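Local structure of Cg9734-pa (Drosophila melanogaster, 2BK9) at residues N33-N38 with Y106-G111; T29-F32 with S37-E40; L39-F44 with P98-K103. The protein binds a hexacoordinate heme as an insect globin and probably serves in oxygen binding or transport. The protein carries 1 engineered substitution. All blocks are in the same frame, centred on the assembly; numbering follows the deposited sequence. Where two conformers were deposited one is given.

Contact 1 (N33-N38 with Y106-G111); sequences NRFPSN and YNQLKG. With HEM (protoporphyrin IX containing Fe), chain B.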
# COMPACT_ATOMS: atom_id res chain seq x y z
N ASN A 33 10.38 9.33 -5.44
CA ASN A 33 11.72 9.85 -5.19
C ASN A 33 12.77 8.78 -5.29
O ASN A 33 13.82 8.97 -5.92
CB ASN A 33 11.72 10.49 -3.78
CG ASN A 33 12.93 11.27 -3.48
OD1 ASN A 33 13.54 11.86 -4.36
ND2 ASN A 33 13.29 11.29 -2.21
N ARG A 34 12.52 7.64 -4.64
CA ARG A 34 13.47 6.51 -4.68
C ARG A 34 13.45 5.78 -6.02
O ARG A 34 14.48 5.32 -6.46
CB ARG A 34 13.14 5.52 -3.56
CG ARG A 34 13.39 6.01 -2.16
CD ARG A 34 13.27 4.86 -1.18
NE ARG A 34 13.40 5.24 0.20
CZ ARG A 34 14.53 5.62 0.78
NH1 ARG A 34 15.69 5.52 0.17
NH2 ARG A 34 14.50 6.02 2.05
N PHE A 35 12.27 5.67 -6.61
CA PHE A 35 12.05 4.81 -7.77
C PHE A 35 11.32 5.59 -8.86
O PHE A 35 10.16 5.33 -9.15
CB PHE A 35 11.31 3.56 -7.33
CG PHE A 35 11.91 2.88 -6.13
CD1 PHE A 35 13.14 2.27 -6.20
CD2 PHE A 35 11.24 2.88 -4.92
CE1 PHE A 35 13.68 1.67 -5.09
CE2 PHE A 35 11.78 2.25 -3.80
CZ PHE A 35 12.99 1.66 -3.90
N PRO A 36 12.00 6.58 -9.44
CA PRO A 36 11.34 7.49 -10.39
C PRO A 36 10.79 6.87 -11.65
O PRO A 36 9.92 7.47 -12.26
CB PRO A 36 12.43 8.49 -10.73
CG PRO A 36 13.70 7.83 -10.39
CD PRO A 36 13.38 7.01 -9.16
N SER A 37 11.25 5.70 -12.04
CA SER A 37 10.71 5.10 -13.24
C SER A 37 9.20 4.93 -13.13
O SER A 37 8.51 5.02 -14.14
CB SER A 37 11.38 3.76 -13.48
OG SER A 37 10.98 2.81 -12.53
N ASN A 38 8.68 4.73 -11.92
CA ASN A 38 7.27 4.50 -11.71
C ASN A 38 6.41 5.73 -12.08
O ASN A 38 5.26 5.57 -12.41
CB ASN A 38 7.01 4.12 -10.27
CG ASN A 38 7.61 2.77 -9.93
OD1 ASN A 38 7.13 1.74 -10.40
ND2 ASN A 38 8.70 2.78 -9.15
N TYR A 106 5.85 -3.26 -7.20
CA TYR A 106 5.14 -3.51 -5.97
C TYR A 106 6.10 -3.61 -4.78
O TYR A 106 5.82 -3.06 -3.71
CB TYR A 106 4.29 -4.76 -6.04
CG TYR A 106 2.97 -4.59 -6.74
CD1 TYR A 106 1.94 -3.86 -6.18
CD2 TYR A 106 2.74 -5.21 -7.96
CE1 TYR A 106 0.71 -3.74 -6.77
CE2 TYR A 106 1.50 -5.11 -8.57
CZ TYR A 106 0.48 -4.40 -7.96
OH TYR A 106 -0.75 -4.31 -8.53
N ASN A 107 7.20 -4.32 -4.92
CA ASN A 107 8.15 -4.48 -3.82
C ASN A 107 8.82 -3.16 -3.46
O ASN A 107 9.08 -2.90 -2.28
CB ASN A 107 9.15 -5.58 -4.13
CG ASN A 107 8.56 -6.95 -3.97
OD1 ASN A 107 7.69 -7.17 -3.13
ND2 ASN A 107 9.03 -7.90 -4.80
N GLN A 108 9.05 -2.29 -4.45
CA GLN A 108 9.50 -0.94 -4.20
C GLN A 108 8.50 -0.19 -3.30
O GLN A 108 8.87 0.43 -2.30
CB GLN A 108 9.69 -0.20 -5.54
CG GLN A 108 10.92 -0.64 -6.30
CD GLN A 108 10.95 -0.11 -7.72
OE1 GLN A 108 9.95 0.35 -8.25
NE2 GLN A 108 12.11 -0.18 -8.34
N LEU A 109 7.21 -0.27 -3.63
CA LEU A 109 6.20 0.39 -2.84
C LEU A 109 6.10 -0.22 -1.45
O LEU A 109 5.85 0.49 -0.48
CB LEU A 109 4.84 0.33 -3.56
CG LEU A 109 3.74 1.15 -2.89
CD1 LEU A 109 4.00 2.62 -2.89
CD2 LEU A 109 2.39 0.87 -3.52
N LYS A 110 6.27 -1.52 -1.37
CA LYS A 110 6.12 -2.24 -0.09
C LYS A 110 7.05 -1.67 0.97
O LYS A 110 6.64 -1.39 2.11
CB LYS A 110 6.43 -3.72 -0.30
CG LYS A 110 6.28 -4.64 0.87
CD LYS A 110 6.76 -6.09 0.47
CE LYS A 110 6.21 -7.20 1.31
NZ LYS A 110 7.03 -8.42 1.02
N GLY A 111 8.32 -1.51 0.63
CA GLY A 111 9.25 -1.02 1.59
C GLY A 111 8.95 0.39 2.00
O GLY A 111 9.13 0.78 3.14
CHA HEM B . -4.57 2.91 -10.40
CHB HEM B . -4.63 1.13 -5.94
CHC HEM B . 0.05 0.33 -6.31
CHD HEM B . 0.19 2.50 -10.55
C1A HEM B . -4.99 2.43 -9.19
C2A HEM B . -6.39 2.27 -8.78
C3A HEM B . -6.43 1.75 -7.53
C4A HEM B . -5.05 1.62 -7.14
CMA HEM B . -7.61 1.37 -6.62
CAA HEM B . -7.58 2.63 -9.68
CBA HEM B . -7.80 1.56 -10.74
CGA HEM B . -8.89 2.06 -11.64
O1A HEM B . -8.62 2.91 -12.54
O2A HEM B . -10.04 1.61 -11.48
C1B HEM B . -3.34 0.80 -5.61
C2B HEM B . -2.96 0.12 -4.41
C3B HEM B . -1.64 -0.11 -4.52
C4B HEM B . -1.20 0.37 -5.79
CMB HEM B . -3.90 -0.22 -3.29
CAB HEM B . -0.75 -0.85 -3.59
CBB HEM B . -0.87 -0.88 -2.27
C1C HEM B . 0.52 0.83 -7.49
C2C HEM B . 1.89 0.76 -7.99
C3C HEM B . 1.95 1.42 -9.14
C4C HEM B . 0.61 1.88 -9.42
CMC HEM B . 3.02 0.02 -7.27
CAC HEM B . 3.19 1.61 -9.97
CBC HEM B . 3.47 2.60 -10.78
C1D HEM B . -1.08 2.83 -10.89
C2D HEM B . -1.47 3.37 -12.13
C3D HEM B . -2.88 3.51 -12.09
C4D HEM B . -3.27 3.00 -10.80
CMD HEM B . -0.54 3.79 -13.26
CAD HEM B . -3.74 4.05 -13.20
CBD HEM B . -3.79 5.55 -13.19
CGD HEM B . -4.62 6.13 -14.29
O1D HEM B . -4.60 7.38 -14.47
O2D HEM B . -5.31 5.36 -15.01
NA HEM B . -4.20 2.00 -8.18
NB HEM B . -2.24 0.95 -6.46
NC HEM B . -0.24 1.52 -8.39
ND HEM B . -2.18 2.60 -10.11
FE HEM B . -2.23 1.80 -8.28
O HOH W 1 12.67 0.97 -11.10

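Contact 2 (T29-F32 with S37-E40); sequences TQFF and SNLE. With HEM (protoporphyrin IX containing Fe), chain B.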
# COMPACT_ATOMS: atom_id res chain seq x y z
N THR A 29 5.14 10.12 -2.66
CA THR A 29 6.33 10.90 -2.95
C THR A 29 7.61 10.08 -2.71
O THR A 29 8.54 10.18 -3.50
CB THR A 29 6.43 12.23 -2.22
OG1 THR A 29 6.45 12.02 -0.81
CG2 THR A 29 5.33 13.20 -2.62
N GLN A 30 7.64 9.28 -1.65
CA GLN A 30 8.84 8.50 -1.38
C GLN A 30 9.05 7.45 -2.47
O GLN A 30 10.17 7.20 -2.90
CB GLN A 30 8.78 7.86 0.03
CG GLN A 30 10.01 6.99 0.31
CD GLN A 30 10.11 6.24 1.64
OE1 GLN A 30 11.05 5.44 1.82
NE2 GLN A 30 9.24 6.51 2.59
N PHE A 31 7.96 6.82 -2.87
CA PHE A 31 8.01 5.85 -3.96
C PHE A 31 8.65 6.47 -5.21
O PHE A 31 9.56 5.90 -5.79
CB PHE A 31 6.60 5.39 -4.20
CG PHE A 31 6.40 4.38 -5.29
CD1 PHE A 31 7.04 3.14 -5.30
CD2 PHE A 31 5.48 4.63 -6.28
CE1 PHE A 31 6.77 2.21 -6.26
CE2 PHE A 31 5.19 3.68 -7.23
CZ PHE A 31 5.85 2.46 -7.21
N PHE A 32 8.16 7.64 -5.59
CA PHE A 32 8.67 8.26 -6.81
C PHE A 32 10.07 8.87 -6.64
O PHE A 32 10.82 8.93 -7.60
CB PHE A 32 7.71 9.31 -7.34
CG PHE A 32 6.39 8.78 -7.74
CD1 PHE A 32 6.26 7.68 -8.58
CD2 PHE A 32 5.22 9.40 -7.31
CE1 PHE A 32 5.02 7.24 -8.93
CE2 PHE A 32 3.98 8.94 -7.69
CZ PHE A 32 3.89 7.90 -8.52
N SER A 37 11.25 5.70 -12.04
CA SER A 37 10.71 5.10 -13.24
C SER A 37 9.20 4.93 -13.13
O SER A 37 8.51 5.02 -14.14
CB SER A 37 11.38 3.76 -13.48
OG SER A 37 10.98 2.81 -12.53
N ASN A 38 8.68 4.73 -11.92
CA ASN A 38 7.27 4.50 -11.71
C ASN A 38 6.41 5.73 -12.08
O ASN A 38 5.26 5.57 -12.41
CB ASN A 38 7.01 4.12 -10.27
CG ASN A 38 7.61 2.77 -9.93
OD1 ASN A 38 7.13 1.74 -10.40
ND2 ASN A 38 8.70 2.78 -9.15
N LEU A 39 6.99 6.93 -12.03
CA LEU A 39 6.26 8.11 -12.46
C LEU A 39 5.71 7.99 -13.84
O LEU A 39 4.64 8.53 -14.13
CB LEU A 39 7.20 9.32 -12.51
CG LEU A 39 7.49 9.92 -11.14
CD1 LEU A 39 8.71 10.87 -11.21
CD2 LEU A 39 6.28 10.70 -10.58
N GLU A 40 6.45 7.32 -14.73
CA GLU A 40 6.10 7.28 -16.12
C GLU A 40 4.80 6.56 -16.36
O GLU A 40 4.20 6.72 -17.44
CB GLU A 40 7.22 6.61 -16.90
CG GLU A 40 8.57 7.33 -16.85
CD GLU A 40 8.63 8.82 -17.10
OE1 GLU A 40 8.06 9.34 -18.07
OE2 GLU A 40 9.31 9.55 -16.35
CHA HEM B . -4.57 2.91 -10.40
CHB HEM B . -4.63 1.13 -5.94
CHC HEM B . 0.05 0.33 -6.31
CHD HEM B . 0.19 2.50 -10.55
C1A HEM B . -4.99 2.43 -9.19
C2A HEM B . -6.39 2.27 -8.78
C3A HEM B . -6.43 1.75 -7.53
C4A HEM B . -5.05 1.62 -7.14
CMA HEM B . -7.61 1.37 -6.62
CAA HEM B . -7.58 2.63 -9.68
CBA HEM B . -7.80 1.56 -10.74
CGA HEM B . -8.89 2.06 -11.64
O1A HEM B . -8.62 2.91 -12.54
O2A HEM B . -10.04 1.61 -11.48
C1B HEM B . -3.34 0.80 -5.61
C2B HEM B . -2.96 0.12 -4.41
C3B HEM B . -1.64 -0.11 -4.52
C4B HEM B . -1.20 0.37 -5.79
CMB HEM B . -3.90 -0.22 -3.29
CAB HEM B . -0.75 -0.85 -3.59
CBB HEM B . -0.87 -0.88 -2.27
C1C HEM B . 0.52 0.83 -7.49
C2C HEM B . 1.89 0.76 -7.99
C3C HEM B . 1.95 1.42 -9.14
C4C HEM B . 0.61 1.88 -9.42
CMC HEM B . 3.02 0.02 -7.27
CAC HEM B . 3.19 1.61 -9.97
CBC HEM B . 3.47 2.60 -10.78
C1D HEM B . -1.08 2.83 -10.89
C2D HEM B . -1.47 3.37 -12.13
C3D HEM B . -2.88 3.51 -12.09
C4D HEM B . -3.27 3.00 -10.80
CMD HEM B . -0.54 3.79 -13.26
CAD HEM B . -3.74 4.05 -13.20
CBD HEM B . -3.79 5.55 -13.19
CGD HEM B . -4.62 6.13 -14.29
O1D HEM B . -4.60 7.38 -14.47
O2D HEM B . -5.31 5.36 -15.01
NA HEM B . -4.20 2.00 -8.18
NB HEM B . -2.24 0.95 -6.46
NC HEM B . -0.24 1.52 -8.39
ND HEM B . -2.18 2.60 -10.11
FE HEM B . -2.23 1.80 -8.28

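Contact 3 (L39-F44 with P98-K103); sequences LEKFPF and PRTVSK. With HEM (protoporphyrin IX containing Fe), chain B.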
# COMPACT_ATOMS: atom_id res chain seq x y z
N LEU A 39 6.99 6.93 -12.03
CA LEU A 39 6.26 8.11 -12.46
C LEU A 39 5.71 7.99 -13.84
O LEU A 39 4.64 8.53 -14.13
CB LEU A 39 7.20 9.32 -12.51
CG LEU A 39 7.49 9.92 -11.14
CD1 LEU A 39 8.71 10.87 -11.21
CD2 LEU A 39 6.28 10.70 -10.58
N GLU A 40 6.45 7.32 -14.73
CA GLU A 40 6.10 7.28 -16.12
C GLU A 40 4.80 6.56 -16.36
O GLU A 40 4.20 6.72 -17.44
CB GLU A 40 7.22 6.61 -16.90
CG GLU A 40 8.57 7.33 -16.85
CD GLU A 40 8.63 8.82 -17.10
OE1 GLU A 40 8.06 9.34 -18.07
OE2 GLU A 40 9.31 9.55 -16.35
N LYS A 41 4.32 5.76 -15.42
CA LYS A 41 3.07 5.04 -15.57
C LYS A 41 1.85 5.96 -15.43
O LYS A 41 0.77 5.58 -15.79
CB LYS A 41 2.96 3.95 -14.51
CG LYS A 41 4.00 2.88 -14.57
CD LYS A 41 3.91 1.99 -15.73
CE LYS A 41 4.79 0.78 -15.67
NZ LYS A 41 4.63 -0.08 -16.87
N PHE A 42 2.05 7.15 -14.86
CA PHE A 42 0.94 8.04 -14.49
C PHE A 42 0.88 9.25 -15.41
O PHE A 42 1.88 9.74 -15.90
CB PHE A 42 1.11 8.54 -13.07
CG PHE A 42 0.88 7.51 -12.02
CD1 PHE A 42 -0.42 7.26 -11.60
CD2 PHE A 42 1.95 6.79 -11.47
CE1 PHE A 42 -0.67 6.37 -10.59
CE2 PHE A 42 1.66 5.87 -10.43
CZ PHE A 42 0.35 5.72 -10.00
N PRO A 43 -0.30 9.87 -15.52
CA PRO A 43 -0.42 11.08 -16.35
C PRO A 43 0.33 12.29 -15.85
O PRO A 43 0.67 13.19 -16.60
CB PRO A 43 -1.93 11.34 -16.34
CG PRO A 43 -2.50 10.52 -15.23
CD PRO A 43 -1.60 9.39 -15.03
N PHE A 44 0.65 12.27 -14.56
CA PHE A 44 1.42 13.30 -13.91
C PHE A 44 2.92 13.04 -13.97
O PHE A 44 3.68 13.65 -13.21
CB PHE A 44 0.94 13.53 -12.48
CG PHE A 44 0.88 12.29 -11.59
CD1 PHE A 44 2.02 11.77 -11.04
CD2 PHE A 44 -0.32 11.65 -11.33
CE1 PHE A 44 1.96 10.66 -10.24
CE2 PHE A 44 -0.39 10.53 -10.55
CZ PHE A 44 0.76 10.06 -9.97
N PRO A 98 -3.25 -3.65 -16.82
CA PRO A 98 -3.13 -2.75 -17.97
C PRO A 98 -2.04 -1.70 -17.86
O PRO A 98 -1.90 -0.90 -18.76
CB PRO A 98 -4.53 -2.06 -18.03
CG PRO A 98 -5.40 -3.03 -17.35
CD PRO A 98 -4.59 -3.52 -16.21
N ARG A 99 -1.38 -1.62 -16.73
CA ARG A 99 -0.30 -0.69 -16.53
C ARG A 99 1.03 -1.40 -16.29
O ARG A 99 2.01 -0.76 -15.98
CB ARG A 99 -0.60 0.22 -15.33
CG ARG A 99 -1.76 1.12 -15.55
CD ARG A 99 -1.46 2.17 -16.65
NE ARG A 99 -2.61 3.06 -16.78
CZ ARG A 99 -3.78 2.73 -17.34
NH1 ARG A 99 -3.91 1.61 -18.03
NH2 ARG A 99 -4.81 3.55 -17.28
N THR A 100 1.08 -2.72 -16.46
CA THR A 100 2.27 -3.55 -16.28
C THR A 100 3.09 -3.09 -15.09
O THR A 100 4.28 -2.78 -15.22
CB THR A 100 3.11 -3.66 -17.56
OG1 THR A 100 3.40 -2.37 -18.10
CG2 THR A 100 2.40 -4.51 -18.61
N VAL A 101 2.46 -3.09 -13.92
CA VAL A 101 3.11 -2.85 -12.65
C VAL A 101 3.79 -4.14 -12.21
O VAL A 101 3.12 -5.14 -11.92
CB VAL A 101 2.14 -2.32 -11.60
CG1 VAL A 101 2.82 -2.16 -10.27
CG2 VAL A 101 1.52 -1.02 -12.07
N SER A 102 5.11 -4.14 -12.22
CA SER A 102 5.87 -5.35 -12.02
C SER A 102 5.90 -5.73 -10.55
O SER A 102 5.64 -4.92 -9.66
CB SER A 102 7.27 -5.15 -12.49
OG SER A 102 7.93 -4.21 -11.67
N LYS A 103 6.34 -6.97 -10.29
CA LYS A 103 6.56 -7.34 -8.91
C LYS A 103 7.65 -6.47 -8.25
O LYS A 103 7.52 -6.13 -7.09
CB LYS A 103 6.87 -8.83 -8.79
CG LYS A 103 5.61 -9.64 -9.13
CD LYS A 103 5.77 -11.13 -8.93
CE LYS A 103 4.44 -11.83 -9.20
NZ LYS A 103 4.40 -13.27 -9.03
CHA HEM B . -4.57 2.91 -10.40
CHB HEM B . -4.63 1.13 -5.94
CHC HEM B . 0.05 0.33 -6.31
CHD HEM B . 0.19 2.50 -10.55
C1A HEM B . -4.99 2.43 -9.19
C2A HEM B . -6.39 2.27 -8.78
C3A HEM B . -6.43 1.75 -7.53
C4A HEM B . -5.05 1.62 -7.14
CMA HEM B . -7.61 1.37 -6.62
CAA HEM B . -7.58 2.63 -9.68
CBA HEM B . -7.80 1.56 -10.74
CGA HEM B . -8.89 2.06 -11.64
O1A HEM B . -8.62 2.91 -12.54
O2A HEM B . -10.04 1.61 -11.48
C1B HEM B . -3.34 0.80 -5.61
C2B HEM B . -2.96 0.12 -4.41
C3B HEM B . -1.64 -0.11 -4.52
C4B HEM B . -1.20 0.37 -5.79
CMB HEM B . -3.90 -0.22 -3.29
CAB HEM B . -0.75 -0.85 -3.59
CBB HEM B . -0.87 -0.88 -2.27
C1C HEM B . 0.52 0.83 -7.49
C2C HEM B . 1.89 0.76 -7.99
C3C HEM B . 1.95 1.42 -9.14
C4C HEM B . 0.61 1.88 -9.42
CMC HEM B . 3.02 0.02 -7.27
CAC HEM B . 3.19 1.61 -9.97
CBC HEM B . 3.47 2.60 -10.78
C1D HEM B . -1.08 2.83 -10.89
C2D HEM B . -1.47 3.37 -12.13
C3D HEM B . -2.88 3.51 -12.09
C4D HEM B . -3.27 3.00 -10.80
CMD HEM B . -0.54 3.79 -13.26
CAD HEM B . -3.74 4.05 -13.20
CBD HEM B . -3.79 5.55 -13.19
CGD HEM B . -4.62 6.13 -14.29
O1D HEM B . -4.60 7.38 -14.47
O2D HEM B . -5.31 5.36 -15.01
NA HEM B . -4.20 2.00 -8.18
NB HEM B . -2.24 0.95 -6.46
NC HEM B . -0.24 1.52 -8.39
ND HEM B . -2.18 2.60 -10.11
FE HEM B . -2.23 1.80 -8.28
O HOH W 2 -1.95 5.72 -16.08

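Contact 1 (N33-N38 with Y106-G111)
Q108 lies flat against the phenyl ring of F35 and at the same time takes a hydrogen bond from N38. The amide plane of Q108 is only 13° from the ring plane, and the glutamine stacks on one face: CG sits over the ring centre, 3.5 Å from the centroid, in a CH-pi contact, while CB lies nearer CD2 and CE2. The amide lies over the CG-CD1 corner of the ring, with NE2 of Q108 3.4 Å from CD1 of F35. The opposite face of the same ring carries CB of R34, offset toward the rim, so the phenyl is held between an aliphatic carbon and an amide side chain. A chain extended beyond CG (chi2 169°) carries Q108 far enough along the ring for its OE1 to reach N38.

Here the two amides stand almost perpendicular. ND2 of N38 donates to OE1 of Q108 at 2.9 Å in a nearly straight bond, with OE1 in the N38 amide plane but ND2 tilted out of the Q108 carbonyl plane. The same ND2 also donates to the backbone O of F35, 2.9 Å away, where N38 N arrives from the same face of the carbonyl, so the asparagine closes the turn that follows helix 20-34. Its OD1 is hydrogen-bonded to OG of S105. A water accepts from NE2 of Q108 and also bonds OG of S37.

Glutamine suits this place because it offers methylenes to a ring and two polar atoms to its neighbours. With both amide ends of the buried N38 engaged, its orientation beside the heme vinyl carbon CBC should be well defined, and helix 103-120 is tied to the turn without any charged group.

Contact 2 (T29-F32 with S37-E40)
A chi1 of 180° swings the F31 ring to the carbonyl side of its residue and on to N38, whereas F32, with CG beside the backbone N (chi1 -63°), turns its ring toward L39. Both phenylalanines lie near the end of helix 20-34 of the globin fold, and the 3-10 segment 37-40 folds back against them just after the chain has turned.

The tip of the F31 ring meets the amide of N38: CZ of F31 comes within 3.3 Å of CG of N38, and ring and amide planes are 23° apart although the two side chains cross at about a right angle. A flat amide suits a position beside a flat ring. The F31 ring also adjoins the heme, its CZ lying 3.7 Å from heme methyl CMC and the vinyl carbon CAC standing in plane at the ring edge.

F32 and L39 make an apolar pair. L39 has two conformers; in the one described, the branched leucine lays a methyl over a face of the ring, offset toward the rim, in a CH-pi contact with CD2 of L39 3.6 Å from the F32 ring centroid. L52 touches both side chains, and F58 of helix 56-75 packs on F32. The same ring also approaches the backbone of the 3-10 segment, CE1 of F32 lying 3.8 Å from the backbone C of N38.

Contact 3 (L39-F44 with P98-K103)
Hydrogen bonds from K41 span the two loops. Its chain bends at chi2 (-69°) and brings NZ to the backbone at R99 and T100: NZ donates to O of R99 at 2.8 Å, and to O of T100 at 3.2 Å from above the carbonyl plane. A weak bond to OG1 of T100 adds a third acceptor. Lysine suits the place, its long chain ending in an ammonium that can serve several oxygens.

A water forms the second bridge, donating to O of K41 and accepting from NE of R99.

R99 makes the hydrogen bond to the heme: its NH2 donates to propionate oxygen O2D at 2.9 Å, while NH1 turns back to O of P98.

Apolar contacts complete the setting. The F42 ring takes heme methyl CMD over the centre of one face and CZ of F44 on the other; CZ of F42 lies 3.3 Å from CHD of the heme. V101 packs on the heme with CG1 3.7 Å from methyl CMC. F42 also meets the axial ligand H61 edge-to-face. Phenylalanine against the heme and a basic residue at a propionate are characteristic of the globin heme pocket, here at its solvent-facing rim.

All three contacts border the heme. Contact 2 is the buried one, contact 1 partly buried, and contact 3 lies at the surface. Contacts 1 and 2 both use helix 20-34 and share N38, and F31 packs on Q108 and L109 between them; contact 2 then passes into contact 3 through L39 and E40, and F32 also touches F42 and F44. The chemistry follows this order: contact 2 has no hydrogen bond across its segments, contact 1 combines an amide-on-ring stack with a hydrogen bond between neutral amides, and contact 3 relies on charged side chains and water. Contact 3 is nested within the chain loop that contact 1 closes, and Y106 meets V101 between them.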